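Local coordinates for protein sorbitol-6-phosphate dehydrogenase (Erwinia amylovora CFBP1430, PDB 5O3Z) that catalyses the NAD-dependent interconversion of sorbitol 6-phosphate and fructose 6-phosphate, as a member of the short-chain dehydrogenase/reductase family, at residues V118-C123 / V166-S171; I143-G148 / S156-A161; S171-L176 / I181-L186. All coordinates share one frame; numbering follows the deposited sequence.

Contact 1: residues V118-C123 / V166-S171; sequences VGYFLC and VGLTQS
The hydroxyl of T169 is gripped from several directions: Y120 OH lies 2.7 Å from T169 OG1, S185 OG of the adjoining strand forms a further hydrogen bond to it, and the backbone O of G165 makes a weak one. Either Y120 or T169 could be the donor in the bond between helices. T169 OG1 arrives at the edge of the tyrosine ring and in its plane. Beside this bond the contact is apolar. L168 extends its CG anti to the backbone N (chi1 -179°), which sends the side chain across to helix 106-133, while Y120 slides past it in the opposite direction. L168 CD2 sits 3.7 Å from Y120 CD2, obliquely to the ring, and also reaches F121 CA at 3.7 Å. The F121 ring itself leads off toward the second subunit, where it stacks with F109 of that neighbouring chain. The two helical segments run almost parallel, their axes 10.6 Å apart and crossing at -17°. One methyl wedged against the opposite helix thus supplies the apolar packing, and the linked hydroxyls of Y120, T169 and S185 provide buried polar groups with partners inside the protein and tie both helices to the sheet.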
ATOM      1  N   VAL A 118     -16.961  11.450 -11.651  1.00 25.53           N
ATOM      2  CA  VAL A 118     -18.112  11.031 -12.425  1.00 25.07           C
ATOM      3  C   VAL A 118     -17.809  11.106 -13.962  1.00 24.14           C
ATOM      4  O   VAL A 118     -18.236  10.252 -14.743  1.00 26.55           O
ATOM      5  CB  VAL A 118     -19.342  11.889 -12.064  1.00 28.67           C
ATOM      6  CG1 VAL A 118     -20.448  11.739 -13.086  1.00 26.69           C
ATOM      7  CG2 VAL A 118     -19.820  11.562 -10.661  1.00 27.13           C
ATOM      8  N   GLY A 119     -17.054  12.105 -14.366  1.00 24.47           N
ATOM      9  CA  GLY A 119     -16.620  12.201 -15.757  1.00 25.10           C
ATOM     10  C   GLY A 119     -15.835  10.994 -16.170  1.00 23.44           C
ATOM     11  O   GLY A 119     -15.994  10.492 -17.278  1.00 24.52           O
ATOM     12  N   TYR A 120     -15.020  10.482 -15.239  1.00 22.53           N
ATOM     13  CA  TYR A 120     -14.188   9.347 -15.546  1.00 22.22           C
ATOM     14  C   TYR A 120     -15.035   8.126 -15.698  1.00 22.58           C
ATOM     15  O   TYR A 120     -14.805   7.332 -16.596  1.00 24.17           O
ATOM     16  CB  TYR A 120     -13.031   9.216 -14.536  1.00 23.09           C
ATOM     17  CG  TYR A 120     -12.143   7.957 -14.669  1.00 22.03           C
ATOM     18  CD1 TYR A 120     -11.813   7.406 -15.901  1.00 23.45           C
ATOM     19  CD2 TYR A 120     -11.524   7.411 -13.551  1.00 22.65           C
ATOM     20  CE1 TYR A 120     -10.996   6.274 -16.007  1.00 22.07           C
ATOM     21  CE2 TYR A 120     -10.705   6.277 -13.628  1.00 22.24           C
ATOM     22  CZ  TYR A 120     -10.419   5.739 -14.865  1.00 21.64           C
ATOM     23  OH  TYR A 120      -9.612   4.666 -14.990  1.00 22.89           O
ATOM     24  N   PHE A 121     -16.053   7.975 -14.841  1.00 22.10           N
ATOM     25  CA  PHE A 121     -17.005   6.871 -14.915  1.00 20.75           C
ATOM     26  C   PHE A 121     -17.800   6.999 -16.260  1.00 20.38           C
ATOM     27  O   PHE A 121     -17.870   6.069 -17.019  1.00 19.74           O
ATOM     28  CB  PHE A 121     -17.907   6.921 -13.645  1.00 20.52           C
ATOM     29  CG  PHE A 121     -19.188   6.213 -13.766  1.00 20.98           C
ATOM     30  CD1 PHE A 121     -19.278   4.879 -13.572  1.00 21.76           C
ATOM     31  CD2 PHE A 121     -20.341   6.916 -14.139  1.00 22.00           C
ATOM     32  CE1 PHE A 121     -20.489   4.219 -13.705  1.00 23.12           C
ATOM     33  CE2 PHE A 121     -21.546   6.295 -14.265  1.00 21.95           C
ATOM     34  CZ  PHE A 121     -21.637   4.933 -14.036  1.00 23.22           C
ATOM     35  N   LEU A 122     -18.332   8.177 -16.572  1.00 21.99           N
ATOM     36  CA  LEU A 122     -19.111   8.243 -17.819  1.00 21.87           C
ATOM     37  C   LEU A 122     -18.328   7.882 -19.081  1.00 22.53           C
ATOM     38  O   LEU A 122     -18.776   7.002 -19.880  1.00 21.84           O
ATOM     39  CB  LEU A 122     -19.792   9.543 -17.954  1.00 23.11           C
ATOM     40  CG  LEU A 122     -20.886   9.682 -16.913  1.00 24.74           C
ATOM     41  CD1 LEU A 122     -21.180  11.161 -16.835  1.00 25.07           C
ATOM     42  CD2 LEU A 122     -22.057   8.795 -17.311  1.00 27.16           C
ATOM     43  N   CYS A 123     -17.176   8.505 -19.230  1.00 22.88           N
ATOM     44  CA  CYS A 123     -16.238   8.210 -20.324  1.00 25.64           C
ATOM     45  C   CYS A 123     -15.785   6.792 -20.399  1.00 24.48           C
ATOM     46  O   CYS A 123     -15.777   6.214 -21.488  1.00 25.83           O
ATOM     47  CB  CYS A 123     -15.070   9.213 -20.351  1.00 26.84           C
ATOM     48  SG  CYS A 123     -15.742  10.884 -20.661  1.00 32.44           S
ATOM     49  N   VAL A 166      -8.724   5.793  -8.211  1.00 20.18           N
ATOM     50  CA  VAL A 166      -7.976   4.531  -8.103  1.00 18.48           C
ATOM     51  C   VAL A 166      -8.922   3.409  -7.949  1.00 18.41           C
ATOM     52  O   VAL A 166      -8.810   2.412  -8.629  1.00 17.51           O
ATOM     53  CB  VAL A 166      -6.990   4.567  -6.936  1.00 17.53           C
ATOM     54  CG1 VAL A 166      -6.338   3.161  -6.786  1.00 17.85           C
ATOM     55  CG2 VAL A 166      -5.994   5.694  -7.188  1.00 17.42           C
ATOM     56  N   GLY A 167      -9.872   3.596  -7.047  1.00 19.59           N
ATOM     57  CA  GLY A 167     -10.945   2.599  -6.848  1.00 20.37           C
ATOM     58  C   GLY A 167     -11.718   2.267  -8.122  1.00 20.30           C
ATOM     59  O   GLY A 167     -11.967   1.103  -8.428  1.00 18.57           O
ATOM     60  N   LEU A 168     -12.100   3.321  -8.844  1.00 20.19           N
ATOM     61  CA  LEU A 168     -12.805   3.106 -10.122  1.00 21.57           C
ATOM     62  C   LEU A 168     -11.926   2.377 -11.135  1.00 22.15           C
ATOM     63  O   LEU A 168     -12.344   1.369 -11.698  1.00 21.55           O
ATOM     64  CB  LEU A 168     -13.328   4.420 -10.687  1.00 22.05           C
ATOM     65  CG  LEU A 168     -14.077   4.257 -11.992  1.00 21.88           C
ATOM     66  CD1 LEU A 168     -15.222   3.262 -11.902  1.00 21.99           C
ATOM     67  CD2 LEU A 168     -14.568   5.565 -12.446  1.00 22.50           C
ATOM     68  N   THR A 169     -10.655   2.799 -11.247  1.00 22.15           N
ATOM     69  CA  THR A 169      -9.656   2.085 -12.064  1.00 21.79           C
ATOM     70  C   THR A 169      -9.557   0.591 -11.718  1.00 21.38           C
ATOM     71  O   THR A 169      -9.515  -0.218 -12.625  1.00 21.26           O
ATOM     72  CB  THR A 169      -8.251   2.752 -12.014  1.00 20.94           C
ATOM     73  OG1 THR A 169      -8.167   3.916 -12.828  1.00 21.38           O
ATOM     74  CG2 THR A 169      -7.187   1.795 -12.423  1.00 21.52           C
ATOM     75  N   GLN A 170      -9.566   0.174 -10.446  1.00 21.30           N
ATOM     76  CA  GLN A 170      -9.451  -1.233 -10.138  1.00 20.76           C
ATOM     77  C   GLN A 170     -10.746  -2.013 -10.482  1.00 21.79           C
ATOM     78  O   GLN A 170     -10.680  -3.125 -11.019  1.00 21.67           O
ATOM     79  CB  GLN A 170      -9.038  -1.448  -8.645  1.00 19.62           C
ATOM     80  CG  GLN A 170      -7.695  -0.850  -8.325  1.00 19.69           C
ATOM     81  CD  GLN A 170      -7.277  -1.129  -6.879  1.00 19.11           C
ATOM     82  OE1 GLN A 170      -7.848  -1.960  -6.231  1.00 18.28           O
ATOM     83  NE2 GLN A 170      -6.282  -0.401  -6.419  1.00 17.85           N
ATOM     84  N   SER A 171     -11.910  -1.473 -10.114  1.00 23.52           N
ATOM     85  CA  SER A 171     -13.165  -2.091 -10.453  1.00 24.86           C
ATOM     86  C   SER A 171     -13.304  -2.196 -12.002  1.00 24.16           C
ATOM     87  O   SER A 171     -13.739  -3.236 -12.498  1.00 24.42           O
ATOM     88  CB  SER A 171     -14.370  -1.293  -9.946  1.00 25.95           C
ATOM     89  OG  SER A 171     -14.587  -1.545  -8.572  1.00 29.55           O
TER

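Contact 2: residues I143-G148 / S156-A161; sequences INSKSG and SGYSAA
Y158 lies alongside the end of the strand and the turn that follows it, the edge of its ring facing two serines. S145 OG is at that edge, close to the ring plane and 3.6 Å from Y158 CE2, and S147 OG lies in the plane as well. S147 CB comes obliquely, 3.7 Å from Y158 CD2. The CG of Y158 is anti to the backbone N (chi1 -164°), an extended setting that carries the ring from helix 156-176 to the serines and leaves Y158 OH 3.8 Å from S145 OG. S145 is held in turn: its OG accepts the backbone N of S147 at 3.0 Å, which makes an ST turn, and its own N donates to N144 OD1 at 2.8 Å, in the carbonyl plane and on a lone pair. One residue along the helix, S159 gives the hydrogen bond that crosses the contact, OG to S147 O at 3.2 Å, again on a lone pair in the carbonyl plane. S145, Y158 and K162 match the serine and the YxxxK signature of short-chain dehydrogenases, consistent with a place in the active site. N144 ND2, hydrogen-bonded to K162 O and Q142 OE1, links the strand to the same helix. The contact opens the beta-alpha-beta unit of strand 139-145, helix 156-176 and strand 182-188; A160 and A161 pack on helix 106-133, and S159 meets S171 of the second subunit.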
ATOM      1  N   ILE A 143      -5.488  10.263 -15.981  1.00 23.93           N
ATOM      2  CA  ILE A 143      -4.502  11.179 -15.369  1.00 23.05           C
ATOM      3  C   ILE A 143      -4.929  11.436 -13.911  1.00 23.27           C
ATOM      4  O   ILE A 143      -6.017  11.905 -13.678  1.00 24.26           O
ATOM      5  CB  ILE A 143      -4.416  12.487 -16.132  1.00 24.17           C
ATOM      6  CG1 ILE A 143      -4.116  12.232 -17.635  1.00 23.77           C
ATOM      7  CG2 ILE A 143      -3.374  13.372 -15.519  1.00 24.74           C
ATOM      8  CD1 ILE A 143      -3.009  11.166 -17.911  1.00 24.94           C
ATOM      9  N   ASN A 144      -4.071  11.059 -12.947  1.00 21.15           N
ATOM     10  CA  ASN A 144      -4.364  11.156 -11.553  1.00 19.69           C
ATOM     11  C   ASN A 144      -3.149  11.925 -11.008  1.00 20.63           C
ATOM     12  O   ASN A 144      -2.449  12.640 -11.779  1.00 21.06           O
ATOM     13  CB  ASN A 144      -4.651   9.731 -11.017  1.00 18.50           C
ATOM     14  CG  ASN A 144      -5.408   9.720  -9.673  1.00 18.90           C
ATOM     15  OD1 ASN A 144      -5.009  10.363  -8.691  1.00 20.10           O
ATOM     16  ND2 ASN A 144      -6.472   8.972  -9.645  1.00 18.28           N
ATOM     17  N   SER A 145      -2.845  11.747  -9.734  1.00 20.81           N
ATOM     18  CA  SER A 145      -2.057  12.665  -8.979  1.00 20.41           C
ATOM     19  C   SER A 145      -1.443  11.863  -7.838  1.00 21.86           C
ATOM     20  O   SER A 145      -2.029  10.871  -7.388  1.00 20.58           O
ATOM     21  CB  SER A 145      -2.928  13.752  -8.399  1.00 21.02           C
ATOM     22  OG  SER A 145      -2.218  14.643  -7.513  1.00 21.67           O
ATOM     23  N   LYS A 146      -0.330  12.333  -7.318  1.00 22.65           N
ATOM     24  CA  LYS A 146       0.142  11.782  -6.045  1.00 25.45           C
ATOM     25  C   LYS A 146      -0.877  12.014  -4.902  1.00 23.53           C
ATOM     26  O   LYS A 146      -0.949  11.237  -3.949  1.00 24.44           O
ATOM     27  CB  LYS A 146       1.512  12.334  -5.724  1.00 29.39           C
ATOM     28  CG  LYS A 146       1.554  13.795  -5.451  1.00 31.25           C
ATOM     29  CD  LYS A 146       2.954  14.152  -5.010  1.00 35.71           C
ATOM     30  CE  LYS A 146       3.252  15.625  -5.109  1.00 38.71           C
ATOM     31  NZ  LYS A 146       2.779  16.298  -3.870  1.00 44.18           N
ATOM     32  N   SER A 147      -1.733  13.013  -5.047  1.00 21.01           N
ATOM     33  CA  SER A 147      -2.821  13.238  -4.147  1.00 21.56           C
ATOM     34  C   SER A 147      -3.862  12.134  -4.177  1.00 20.02           C
ATOM     35  O   SER A 147      -4.690  12.133  -3.298  1.00 21.32           O
ATOM     36  CB  SER A 147      -3.445  14.631  -4.375  1.00 23.26           C
ATOM     37  OG  SER A 147      -2.487  15.652  -4.193  1.00 24.11           O
ATOM     38  N   GLY A 148      -3.824  11.207  -5.128  1.00 20.46           N
ATOM     39  CA  GLY A 148      -4.575   9.964  -5.081  1.00 21.09           C
ATOM     40  C   GLY A 148      -3.878   8.794  -4.410  1.00 20.58           C
ATOM     41  O   GLY A 148      -4.400   7.706  -4.375  1.00 21.29           O
ATOM     42  N   SER A 156      -9.035  18.310   0.609  1.00 31.44           N
ATOM     43  CA  SER A 156      -9.949  17.186   0.801  1.00 30.34           C
ATOM     44  C   SER A 156     -10.749  16.770  -0.426  1.00 29.92           C
ATOM     45  O   SER A 156     -10.899  15.573  -0.693  1.00 27.97           O
ATOM     46  CB  SER A 156     -10.849  17.435   2.031  1.00 31.25           C
ATOM     47  OG  SER A 156     -11.827  18.445   1.783  1.00 35.61           O
ATOM     48  N   GLY A 157     -11.288  17.760  -1.163  1.00 27.15           N
ATOM     49  CA  GLY A 157     -12.094  17.483  -2.319  1.00 26.14           C
ATOM     50  C   GLY A 157     -11.329  16.793  -3.415  1.00 24.39           C
ATOM     51  O   GLY A 157     -11.754  15.776  -4.001  1.00 22.19           O
ATOM     52  N   TYR A 158     -10.140  17.330  -3.628  1.00 26.99           N
ATOM     53  CA  TYR A 158      -9.185  16.766  -4.560  1.00 27.53           C
ATOM     54  C   TYR A 158      -8.711  15.334  -4.163  1.00 22.74           C
ATOM     55  O   TYR A 158      -8.792  14.458  -4.962  1.00 24.29           O
ATOM     56  CB  TYR A 158      -8.037  17.758  -4.770  1.00 28.39           C
ATOM     57  CG  TYR A 158      -7.161  17.473  -6.005  1.00 33.64           C
ATOM     58  CD1 TYR A 158      -7.681  17.602  -7.296  1.00 35.42           C
ATOM     59  CD2 TYR A 158      -5.809  17.085  -5.867  1.00 34.44           C
ATOM     60  CE1 TYR A 158      -6.886  17.376  -8.423  1.00 38.69           C
ATOM     61  CE2 TYR A 158      -5.000  16.840  -6.993  1.00 36.45           C
ATOM     62  CZ  TYR A 158      -5.545  17.005  -8.273  1.00 39.86           C
ATOM     63  OH  TYR A 158      -4.805  16.756  -9.416  1.00 39.18           O
ATOM     64  N   SER A 159      -8.295  15.092  -2.922  1.00 24.92           N
ATOM     65  CA  SER A 159      -7.882  13.740  -2.524  1.00 23.24           C
ATOM     66  C   SER A 159      -8.990  12.690  -2.554  1.00 21.79           C
ATOM     67  O   SER A 159      -8.795  11.596  -3.026  1.00 20.15           O
ATOM     68  CB  SER A 159      -7.215  13.746  -1.166  1.00 25.06           C
ATOM     69  OG  SER A 159      -5.890  14.283  -1.278  1.00 25.25           O
ATOM     70  N   ALA A 160     -10.148  13.051  -2.051  1.00 20.85           N
ATOM     71  CA  ALA A 160     -11.299  12.188  -2.083  1.00 19.60           C
ATOM     72  C   ALA A 160     -11.568  11.683  -3.531  1.00 21.55           C
ATOM     73  O   ALA A 160     -11.770  10.486  -3.793  1.00 22.84           O
ATOM     74  CB  ALA A 160     -12.503  12.946  -1.513  1.00 20.56           C
ATOM     75  N   ALA A 161     -11.524  12.617  -4.473  1.00 20.73           N
ATOM     76  CA  ALA A 161     -11.892  12.314  -5.829  1.00 21.03           C
ATOM     77  C   ALA A 161     -10.797  11.538  -6.536  1.00 19.05           C
ATOM     78  O   ALA A 161     -11.101  10.675  -7.269  1.00 20.23           O
ATOM     79  CB  ALA A 161     -12.151  13.607  -6.566  1.00 22.07           C
TER

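Contact 3: residues S171-L176 / I181-L186; sequences SLALDL and ITVHSL
V183 is the bump that strand 182-188 pushes into helix 156-176, and L172, A173 and L176 form the hollow that receives it. Its two methyls divide the work. With CG1 anti to the backbone N (chi1 -170°), that branch rests 3.9 Å from L172 CB, while CG2 settles 3.8 Å from A173 N, on the helix backbone itself. The small A173 lets the valine come this close, CB to CB 4.2 Å, and the L172 side chain crosses V183 at about a right angle. Farther toward the helix end the second bump is I181, whose CB meets L176 CB at 4.1 Å. Here the backbones also meet: I181 N donates to L176 O in a weak hydrogen bond of 3.5 Å, marking where the chain turns back on itself. A water donates to A173 O at 2.9 Å and may bridge to I181 O, although that second distance is doubtfully short. Helix and strand segments run antiparallel, at 173° with axes 7.3 Å apart, as expected in the alpha-to-beta half of a Rossmann-type crossover. L176 and V183 also pack on I140 of neighbouring strand 139-145, and L172 and V183 on Y120 of helix 106-133.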
ATOM      1  N   SER A 171     -11.910  -1.473 -10.114  1.00 23.52           N
ATOM      2  CA  SER A 171     -13.165  -2.091 -10.453  1.00 24.86           C
ATOM      3  C   SER A 171     -13.304  -2.196 -12.002  1.00 24.16           C
ATOM      4  O   SER A 171     -13.739  -3.236 -12.498  1.00 24.42           O
ATOM      5  CB  SER A 171     -14.370  -1.293  -9.946  1.00 25.95           C
ATOM      6  OG  SER A 171     -14.587  -1.545  -8.572  1.00 29.55           O
ATOM      7  N   LEU A 172     -13.040  -1.093 -12.713  1.00 22.87           N
ATOM      8  CA  LEU A 172     -13.037  -1.142 -14.213  1.00 22.49           C
ATOM      9  C   LEU A 172     -12.175  -2.277 -14.764  1.00 23.38           C
ATOM     10  O   LEU A 172     -12.590  -3.046 -15.660  1.00 25.23           O
ATOM     11  CB  LEU A 172     -12.496   0.153 -14.811  1.00 22.79           C
ATOM     12  CG  LEU A 172     -13.401   1.393 -14.638  1.00 23.89           C
ATOM     13  CD1 LEU A 172     -12.850   2.675 -15.153  1.00 22.42           C
ATOM     14  CD2 LEU A 172     -14.746   1.128 -15.261  1.00 24.80           C
ATOM     15  N   ALA A 173     -10.968  -2.377 -14.235  1.00 21.94           N
ATOM     16  CA  ALA A 173     -10.018  -3.389 -14.651  1.00 22.01           C
ATOM     17  C   ALA A 173     -10.587  -4.738 -14.454  1.00 21.03           C
ATOM     18  O   ALA A 173     -10.419  -5.597 -15.315  1.00 23.03           O
ATOM     19  CB  ALA A 173      -8.677  -3.234 -13.881  1.00 21.76           C
ATOM     20  N   LEU A 174     -11.275  -4.969 -13.338  1.00 21.55           N
ATOM     21  CA  LEU A 174     -11.797  -6.286 -13.070  1.00 22.81           C
ATOM     22  C   LEU A 174     -13.033  -6.568 -13.958  1.00 24.25           C
ATOM     23  O   LEU A 174     -13.281  -7.719 -14.394  1.00 24.78           O
ATOM     24  CB  LEU A 174     -12.130  -6.507 -11.591  1.00 21.93           C
ATOM     25  CG  LEU A 174     -10.974  -6.442 -10.554  1.00 22.20           C
ATOM     26  CD1 LEU A 174     -11.592  -6.644  -9.183  1.00 23.29           C
ATOM     27  CD2 LEU A 174      -9.970  -7.493 -10.870  1.00 21.70           C
ATOM     28  N   ASP A 175     -13.835  -5.534 -14.172  1.00 25.94           N
ATOM     29  CA  ASP A 175     -15.037  -5.693 -15.039  1.00 26.82           C
ATOM     30  C   ASP A 175     -14.635  -5.916 -16.480  1.00 27.87           C
ATOM     31  O   ASP A 175     -15.378  -6.584 -17.221  1.00 30.44           O
ATOM     32  CB  ASP A 175     -15.940  -4.467 -14.991  1.00 27.56           C
ATOM     33  CG  ASP A 175     -16.771  -4.388 -13.743  1.00 29.20           C
ATOM     34  OD1 ASP A 175     -16.513  -5.111 -12.734  1.00 30.49           O
ATOM     35  OD2 ASP A 175     -17.716  -3.576 -13.727  1.00 27.93           O
ATOM     36  N   LEU A 176     -13.487  -5.399 -16.890  1.00 25.81           N
ATOM     37  CA  LEU A 176     -13.155  -5.390 -18.314  1.00 26.63           C
ATOM     38  C   LEU A 176     -12.070  -6.370 -18.715  1.00 30.04           C
ATOM     39  O   LEU A 176     -11.889  -6.612 -19.934  1.00 27.38           O
ATOM     40  CB  LEU A 176     -12.873  -3.973 -18.791  1.00 25.71           C
ATOM     41  CG  LEU A 176     -13.996  -2.968 -18.548  1.00 25.52           C
ATOM     42  CD1 LEU A 176     -13.566  -1.560 -18.927  1.00 24.72           C
ATOM     43  CD2 LEU A 176     -15.239  -3.310 -19.389  1.00 25.88           C
ATOM     44  N   ILE A 181      -9.382  -5.565 -22.120  1.00 24.55           N
ATOM     45  CA  ILE A 181      -9.130  -4.151 -21.948  1.00 24.79           C
ATOM     46  C   ILE A 181      -8.450  -3.943 -20.590  1.00 24.51           C
ATOM     47  O   ILE A 181      -8.967  -4.390 -19.616  1.00 23.07           O
ATOM     48  CB  ILE A 181     -10.431  -3.311 -21.964  1.00 25.25           C
ATOM     49  CG1 ILE A 181     -11.215  -3.513 -23.279  1.00 26.69           C
ATOM     50  CG2 ILE A 181     -10.044  -1.833 -21.900  1.00 26.01           C
ATOM     51  CD1 ILE A 181     -12.616  -2.989 -23.235  1.00 26.49           C
ATOM     52  N   THR A 182      -7.334  -3.239 -20.582  1.00 23.36           N
ATOM     53  CA  THR A 182      -6.657  -2.817 -19.372  1.00 23.89           C
ATOM     54  C   THR A 182      -6.927  -1.328 -19.010  1.00 23.83           C
ATOM     55  O   THR A 182      -7.192  -0.499 -19.860  1.00 24.36           O
ATOM     56  CB  THR A 182      -5.142  -3.019 -19.476  1.00 22.38           C
ATOM     57  OG1 THR A 182      -4.575  -2.052 -20.351  1.00 24.58           O
ATOM     58  CG2 THR A 182      -4.787  -4.373 -19.914  1.00 22.25           C
ATOM     59  N   VAL A 183      -6.769  -1.003 -17.718  1.00 24.35           N
ATOM     60  CA  VAL A 183      -7.156   0.275 -17.115  1.00 22.63           C
ATOM     61  C   VAL A 183      -6.102   0.604 -16.064  1.00 22.45           C
ATOM     62  O   VAL A 183      -5.828  -0.261 -15.194  1.00 22.52           O
ATOM     63  CB  VAL A 183      -8.495   0.119 -16.398  1.00 22.83           C
ATOM     64  CG1 VAL A 183      -9.063   1.519 -15.966  1.00 22.13           C
ATOM     65  CG2 VAL A 183      -9.496  -0.663 -17.249  1.00 24.30           C
ATOM     66  N   HIS A 184      -5.549   1.794 -16.141  1.00 22.82           N
ATOM     67  CA  HIS A 184      -4.539   2.352 -15.230  1.00 22.93           C
ATOM     68  C   HIS A 184      -4.797   3.753 -14.860  1.00 24.61           C
ATOM     69  O   HIS A 184      -5.421   4.500 -15.627  1.00 23.28           O
ATOM     70  CB  HIS A 184      -3.164   2.323 -15.869  1.00 23.19           C
ATOM     71  CG  HIS A 184      -2.723   0.965 -16.281  1.00 23.03           C
ATOM     72  ND1 HIS A 184      -2.394  -0.013 -15.345  1.00 24.12           N
ATOM     73  CD2 HIS A 184      -2.610   0.386 -17.509  1.00 23.16           C
ATOM     74  CE1 HIS A 184      -2.132  -1.146 -15.988  1.00 23.94           C
ATOM     75  NE2 HIS A 184      -2.241  -0.932 -17.308  1.00 23.84           N
ATOM     76  N   SER A 185      -4.291   4.144 -13.682  1.00 21.28           N
ATOM     77  CA  SER A 185      -4.279   5.507 -13.257  1.00 20.86           C
ATOM     78  C   SER A 185      -2.820   5.914 -13.129  1.00 21.93           C
ATOM     79  O   SER A 185      -1.973   5.159 -12.554  1.00 20.53           O
ATOM     80  CB  SER A 185      -5.042   5.647 -11.930  1.00 21.49           C
ATOM     81  OG  SER A 185      -6.459   5.618 -12.123  1.00 21.62           O
ATOM     82  N   LEU A 186      -2.496   7.088 -13.650  1.00 21.02           N
ATOM     83  CA  LEU A 186      -1.136   7.593 -13.601  1.00 21.72           C
ATOM     84  C   LEU A 186      -1.019   8.598 -12.534  1.00 22.40           C
ATOM     85  O   LEU A 186      -1.681   9.623 -12.592  1.00 21.03           O
ATOM     86  CB  LEU A 186      -0.708   8.248 -14.950  1.00 23.01           C
ATOM     87  CG  LEU A 186      -0.717   7.429 -16.222  1.00 23.71           C
ATOM     88  CD1 LEU A 186       0.063   8.148 -17.350  1.00 24.17           C
ATOM     89  CD2 LEU A 186      -0.171   6.007 -15.962  1.00 25.02           C
TER
HETATM   90  O   HOH W   1      -8.344  -5.165 -17.309  1.00 31.46           O

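Helix 156-176 runs through all three contacts. Contact 2 sits at its start, contact 3 at its end, their centres about 18 Å apart; contact 1 lies between, with its centre about 13 Å from that of contact 2 and 9 Å from that of contact 3. Contacts 1 and 3 share S171 and meet where T169 CG2 packs 3.7 Å from V183 O. Contacts 2 and 3 are joined through the sheet, N144 N lying 2.8 Å from L186 O. Contact 2 brings together S145 and Y158, probably part of the active site, with K162 just beyond its helical segment; contacts 1 and 3 pack the helix farther along. All three reach the second subunit.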